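Side-chain contacts in E3 19 kDa protein (Human adenovirus E serotype 4, PDB 5IRO), which probably binds class I heavy chains and retains them in the endoplasmic reticulum, keeping them from the cell surface early in infection: residues Met95-Ser98 with Arg99-Met103; Thr84-Phe87 with Glu88-Cys91. All blocks are in the same frame, centred on the assembly; numbering follows the deposited sequence.

Both contacts are local turns in the C-terminal part of the luminal domain and follow in series along the chain. Contact 2 (84-91) leaves strand 78-84, an edge strand of one antiparallel sheet, and leads into helix 91-94; contact 1 (95-103) begins directly after that helix and contains the short helix 97-100. Their centres are about 17 Å apart, on the same side of the chain's centre. Contact 2 lies against the strands of the other sheet, whereas contact 1, about 23 Å from the chain's centre, meets other protein chains of the assembly, consistent with a role in binding class I molecules. A weak hydrogen bond from R99 NH2 to C91 O joins this outlying turn to the disulfide-bonded region.

Contact 1: Met95-Ser98 with Arg99-Met103; sequences MFMS and RQYHM
Between F96 and M103 the backbone makes one short helical turn, opened by a weak hydrogen bond from R99 N to F96 O (3.2 Å) and closed where M103 N reaches back to S98 O (3.1 Å, N-H...O angle 163°). This ending is a Schellman motif: H102, with positive phi, is its C-prime residue, and a weak bond from H102 N to R99 O lies inside the longer one. The positive phi reverses the chain and brings M103 N almost into line with the S98 carbonyl.

M97 and Y101, four residues apart, lie side by side and point the same way. With CG of M97 anti to its backbone N (chi1 -169°), that methylene rests 3.6 Å from Y101 CE2. An apolar, unbranched chain suits this place beside the ring; beyond CG it bends at chi3. On one face of the same ring, CB of Q100 sits 3.9 Å above the plane, over the centre. Y101 is amphipathic: its ring packs here and stacks with a polar side chain of another protein's chain, while OH bonds to that chain's backbone.

R99 folds back beside the M95 carbonyl oxygen, its chain bending at chi2 (-49°). Its NH2 hydrogen-bonds N92 OD1, and the CB of M95 lies at the guanidinium edge, in plane, 3.6 Å from R99 NH2.

Contact 2: Thr84-Phe87 with Glu88-Cys91; sequences TFIF and EHMC
I86 meets both E88 and H89, each with a different branch of its side chain. Its CB points toward the turn that follows and divides there. CG1, anti to the backbone N (chi1 -175°), lies 3.5 Å from E88 N and beside E88 CB. The chain then bends at chi2, and the terminal CD1 comes 3.5 Å from that same E88 CB, with the carboxylate oxygen OE1 a little farther off, so the isoleucine packs mainly on the aliphatic base of the glutamate. The other branch, CG2, stands 3.6 Å from H89 CB and approaches the imidazole at its edge, although H89 is poorly ordered. A beta-branched residue suits this place because its two arms can serve two neighbours at once. E88 extends onward to a carboxylate near that of E65; the two like charges might raise the proton affinity of one of them.

F85 and M90 pack at about a right angle, F85 CE1 lying 4.0 Å from M90 CG. Both are apolar and also touch F22 of strand 20-24. The F87 side chain leaves the backbone away from 88-91, and its ring meets those of Y46 and W59, as befits a buried aromatic.

The backbone is held by one acceptor, F87 O. It takes M90 N at 3.2 Å, from well above the carbonyl plane, and C91 N at 2.8 Å, tilted only 20° from that plane. E88 and H89 have the phi/psi values of the two central residues of a type I beta turn spanning F87-M90. M90 is then the N-cap residue of helix 91-94, and C91 forms the disulfide with C29 of strand 29-34. The arrangement is thus a type I turn leading from a strand of one sheet into a helix fastened covalently to the other sheet.

Contact 1: Met95-Ser98 with Arg99-Met103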
loop_
_atom_site.group_PDB
_atom_site.type_symbol
_atom_site.label_atom_id
_atom_site.label_comp_id
_atom_site.label_asym_id
_atom_site.label_seq_id
_atom_site.Cartn_x
_atom_site.Cartn_y
_atom_site.Cartn_z
ATOM N N MET D 95 17.341 0.852 -11.362
ATOM C CA MET D 95 16.555 1.910 -11.978
ATOM C C MET D 95 16.806 1.900 -13.479
ATOM O O MET D 95 17.505 2.769 -13.995
ATOM C CB MET D 95 16.977 3.269 -11.416
ATOM C CG MET D 95 16.678 3.481 -9.940
ATOM S SD MET D 95 15.187 4.448 -9.653
ATOM C CE MET D 95 13.942 3.168 -9.659
ATOM N N PHE D 96 16.248 0.915 -14.177
ATOM C CA PHE D 96 16.472 0.787 -15.614
ATOM C C PHE D 96 15.255 1.210 -16.426
ATOM O O PHE D 96 15.385 1.827 -17.483
ATOM C CB PHE D 96 16.876 -0.650 -15.969
ATOM C CG PHE D 96 15.822 -1.680 -15.653
ATOM C CD1 PHE D 96 14.865 -2.037 -16.592
ATOM C CD2 PHE D 96 15.784 -2.282 -14.407
ATOM C CE1 PHE D 96 13.899 -2.980 -16.292
ATOM C CE2 PHE D 96 14.825 -3.224 -14.101
ATOM C CZ PHE D 96 13.881 -3.574 -15.044
ATOM N N MET D 97 14.070 0.882 -15.925
ATOM C CA MET D 97 12.844 1.199 -16.637
ATOM C C MET D 97 12.515 2.669 -16.412
ATOM O O MET D 97 11.749 3.269 -17.156
ATOM C CB MET D 97 11.697 0.286 -16.205
ATOM C CG MET D 97 10.467 0.402 -17.091
ATOM S SD MET D 97 9.193 -0.797 -16.676
ATOM C CE MET D 97 9.981 -2.312 -17.215
ATOM N N SER D 98 13.121 3.253 -15.384
ATOM C CA SER D 98 12.903 4.660 -15.087
ATOM C C SER D 98 13.798 5.534 -15.964
ATOM O O SER D 98 13.650 6.754 -15.986
ATOM C CB SER D 98 13.152 4.947 -13.603
ATOM O OG SER D 98 14.462 4.572 -13.214
ATOM N N ARG D 99 14.726 4.903 -16.684
ATOM C CA ARG D 99 15.613 5.627 -17.593
ATOM C C ARG D 99 14.947 5.863 -18.938
ATOM O O ARG D 99 15.072 6.935 -19.533
ATOM C CB ARG D 99 16.907 4.847 -17.836
ATOM C CG ARG D 99 17.625 4.411 -16.590
ATOM C CD ARG D 99 17.785 5.558 -15.618
ATOM N NE ARG D 99 18.307 5.083 -14.344
ATOM C CZ ARG D 99 19.570 5.215 -13.960
ATOM N NH1 ARG D 99 20.443 5.838 -14.739
ATOM N NH2 ARG D 99 19.951 4.747 -12.783
ATOM N N GLN D 100 14.238 4.843 -19.408
ATOM C CA GLN D 100 13.570 4.884 -20.701
ATOM C C GLN D 100 12.469 5.941 -20.713
ATOM O O GLN D 100 12.064 6.419 -21.773
ATOM C CB GLN D 100 12.975 3.505 -21.017
ATOM C CG GLN D 100 14.001 2.384 -21.208
ATOM C CD GLN D 100 13.362 1.002 -21.197
ATOM O OE1 GLN D 100 12.174 0.855 -21.480
ATOM N NE2 GLN D 100 14.148 -0.016 -20.859
ATOM N N TYR D 101 11.997 6.311 -19.527
ATOM C CA TYR D 101 10.851 7.202 -19.403
ATOM C C TYR D 101 11.199 8.513 -18.682
ATOM O O TYR D 101 10.315 9.279 -18.293
ATOM C CB TYR D 101 9.717 6.436 -18.716
ATOM C CG TYR D 101 9.424 5.133 -19.438
ATOM C CD1 TYR D 101 9.255 5.110 -20.816
ATOM C CD2 TYR D 101 9.385 3.925 -18.756
ATOM C CE1 TYR D 101 9.012 3.930 -21.487
ATOM C CE2 TYR D 101 9.142 2.736 -19.421
ATOM C CZ TYR D 101 8.957 2.748 -20.786
ATOM O OH TYR D 101 8.716 1.577 -21.465
ATOM N N HIS D 102 12.498 8.753 -18.512
ATOM C CA HIS D 102 13.026 10.025 -18.006
ATOM C C HIS D 102 12.507 10.473 -16.638
ATOM O O HIS D 102 12.176 11.644 -16.459
ATOM C CB HIS D 102 12.775 11.149 -19.019
ATOM C CG HIS D 102 13.353 10.890 -20.376
ATOM N ND1 HIS D 102 14.666 11.168 -20.695
ATOM C CD2 HIS D 102 12.794 10.380 -21.498
ATOM C CE1 HIS D 102 14.887 10.842 -21.955
ATOM N NE2 HIS D 102 13.769 10.358 -22.465
ATOM N N MET D 103 12.432 9.561 -15.674
ATOM C CA MET D 103 12.017 9.953 -14.329
ATOM C C MET D 103 13.176 9.843 -13.340
ATOM O O MET D 103 13.089 10.327 -12.211
ATOM C CB MET D 103 10.819 9.122 -13.858
ATOM C CG MET D 103 10.070 9.724 -12.666
ATOM S SD MET D 103 9.018 11.131 -13.082
ATOM C CE MET D 103 8.484 11.652 -11.451
#

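Contact 2: Thr84-Phe87 with Glu88-Cys91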
loop_
_atom_site.group_PDB
_atom_site.type_symbol
_atom_site.label_atom_id
_atom_site.label_comp_id
_atom_site.label_asym_id
_atom_site.label_seq_id
_atom_site.Cartn_x
_atom_site.Cartn_y
_atom_site.Cartn_z
ATOM N N THR D 84 34.058 0.847 0.869
ATOM C CA THR D 84 33.587 1.443 -0.376
ATOM C C THR D 84 32.800 0.428 -1.207
ATOM O O THR D 84 33.336 -0.581 -1.660
ATOM C CB THR D 84 34.745 2.059 -1.216
ATOM O OG1 THR D 84 34.240 2.504 -2.481
ATOM C CG2 THR D 84 35.871 1.058 -1.441
ATOM N N PHE D 85 31.508 0.691 -1.370
ATOM C CA PHE D 85 30.680 -0.085 -2.280
ATOM C C PHE D 85 30.018 0.903 -3.212
ATOM O O PHE D 85 29.407 1.876 -2.773
ATOM C CB PHE D 85 29.611 -0.879 -1.534
ATOM C CG PHE D 85 28.839 -1.819 -2.420
ATOM C CD1 PHE D 85 27.659 -1.416 -3.027
ATOM C CD2 PHE D 85 29.307 -3.100 -2.664
ATOM C CE1 PHE D 85 26.951 -2.278 -3.848
ATOM C CE2 PHE D 85 28.606 -3.967 -3.483
ATOM C CZ PHE D 85 27.426 -3.555 -4.076
ATOM N N ILE D 86 30.142 0.648 -4.508
ATOM C CA ILE D 86 29.616 1.567 -5.502
ATOM C C ILE D 86 28.118 1.398 -5.766
ATOM O O ILE D 86 27.650 0.347 -6.210
ATOM C CB ILE D 86 30.422 1.479 -6.821
ATOM C CG1 ILE D 86 29.938 2.537 -7.810
ATOM C CG2 ILE D 86 30.402 0.064 -7.403
ATOM C CD1 ILE D 86 30.433 3.920 -7.472
ATOM N N PHE D 87 27.367 2.447 -5.450
ATOM C CA PHE D 87 25.923 2.450 -5.620
ATOM C C PHE D 87 25.608 2.842 -7.057
ATOM O O PHE D 87 24.513 2.596 -7.560
ATOM C CB PHE D 87 25.260 3.419 -4.637
ATOM C CG PHE D 87 25.664 3.206 -3.202
ATOM C CD1 PHE D 87 24.870 2.463 -2.348
ATOM C CD2 PHE D 87 26.833 3.755 -2.707
ATOM C CE1 PHE D 87 25.238 2.261 -1.032
ATOM C CE2 PHE D 87 27.204 3.558 -1.391
ATOM C CZ PHE D 87 26.406 2.811 -0.554
ATOM N N GLU D 88 26.593 3.446 -7.715
ATOM C CA GLU D 88 26.479 3.855 -9.112
ATOM C C GLU D 88 26.416 2.642 -10.041
ATOM O O GLU D 88 26.109 2.769 -11.226
ATOM C CB GLU D 88 27.675 4.742 -9.478
ATOM C CG GLU D 88 27.585 5.480 -10.803
ATOM C CD GLU D 88 28.797 6.362 -11.057
ATOM O OE1 GLU D 88 29.626 6.519 -10.135
ATOM O OE2 GLU D 88 28.919 6.898 -12.177
ATOM N N HIS D 89 26.688 1.462 -9.491
ATOM C CA HIS D 89 26.734 0.238 -10.282
ATOM C C HIS D 89 25.560 -0.684 -9.969
ATOM O O HIS D 89 25.428 -1.758 -10.555
ATOM C CB HIS D 89 28.051 -0.498 -10.047
ATOM C CG HIS D 89 29.072 -0.264 -11.113
ATOM N ND1 HIS D 89 28.889 -0.659 -12.421
ATOM C CD2 HIS D 89 30.288 0.332 -11.069
ATOM C CE1 HIS D 89 29.947 -0.319 -13.134
ATOM N NE2 HIS D 89 30.811 0.284 -12.335
ATOM N N MET D 90 24.708 -0.254 -9.046
ATOM C CA MET D 90 23.540 -1.036 -8.662
ATOM C C MET D 90 22.272 -0.190 -8.683
ATOM O O MET D 90 21.163 -0.720 -8.628
ATOM C CB MET D 90 23.746 -1.674 -7.284
ATOM C CG MET D 90 24.818 -2.757 -7.255
ATOM S SD MET D 90 24.156 -4.434 -7.344
ATOM C CE MET D 90 23.712 -4.717 -5.631
ATOM N N CYS D 91 22.440 1.127 -8.762
ATOM C CA CYS D 91 21.300 2.023 -8.902
ATOM C C CYS D 91 21.006 2.310 -10.371
ATOM O O CYS D 91 19.908 2.735 -10.716
ATOM C CB CYS D 91 21.526 3.330 -8.136
ATOM S SG CYS D 91 21.111 3.261 -6.378
#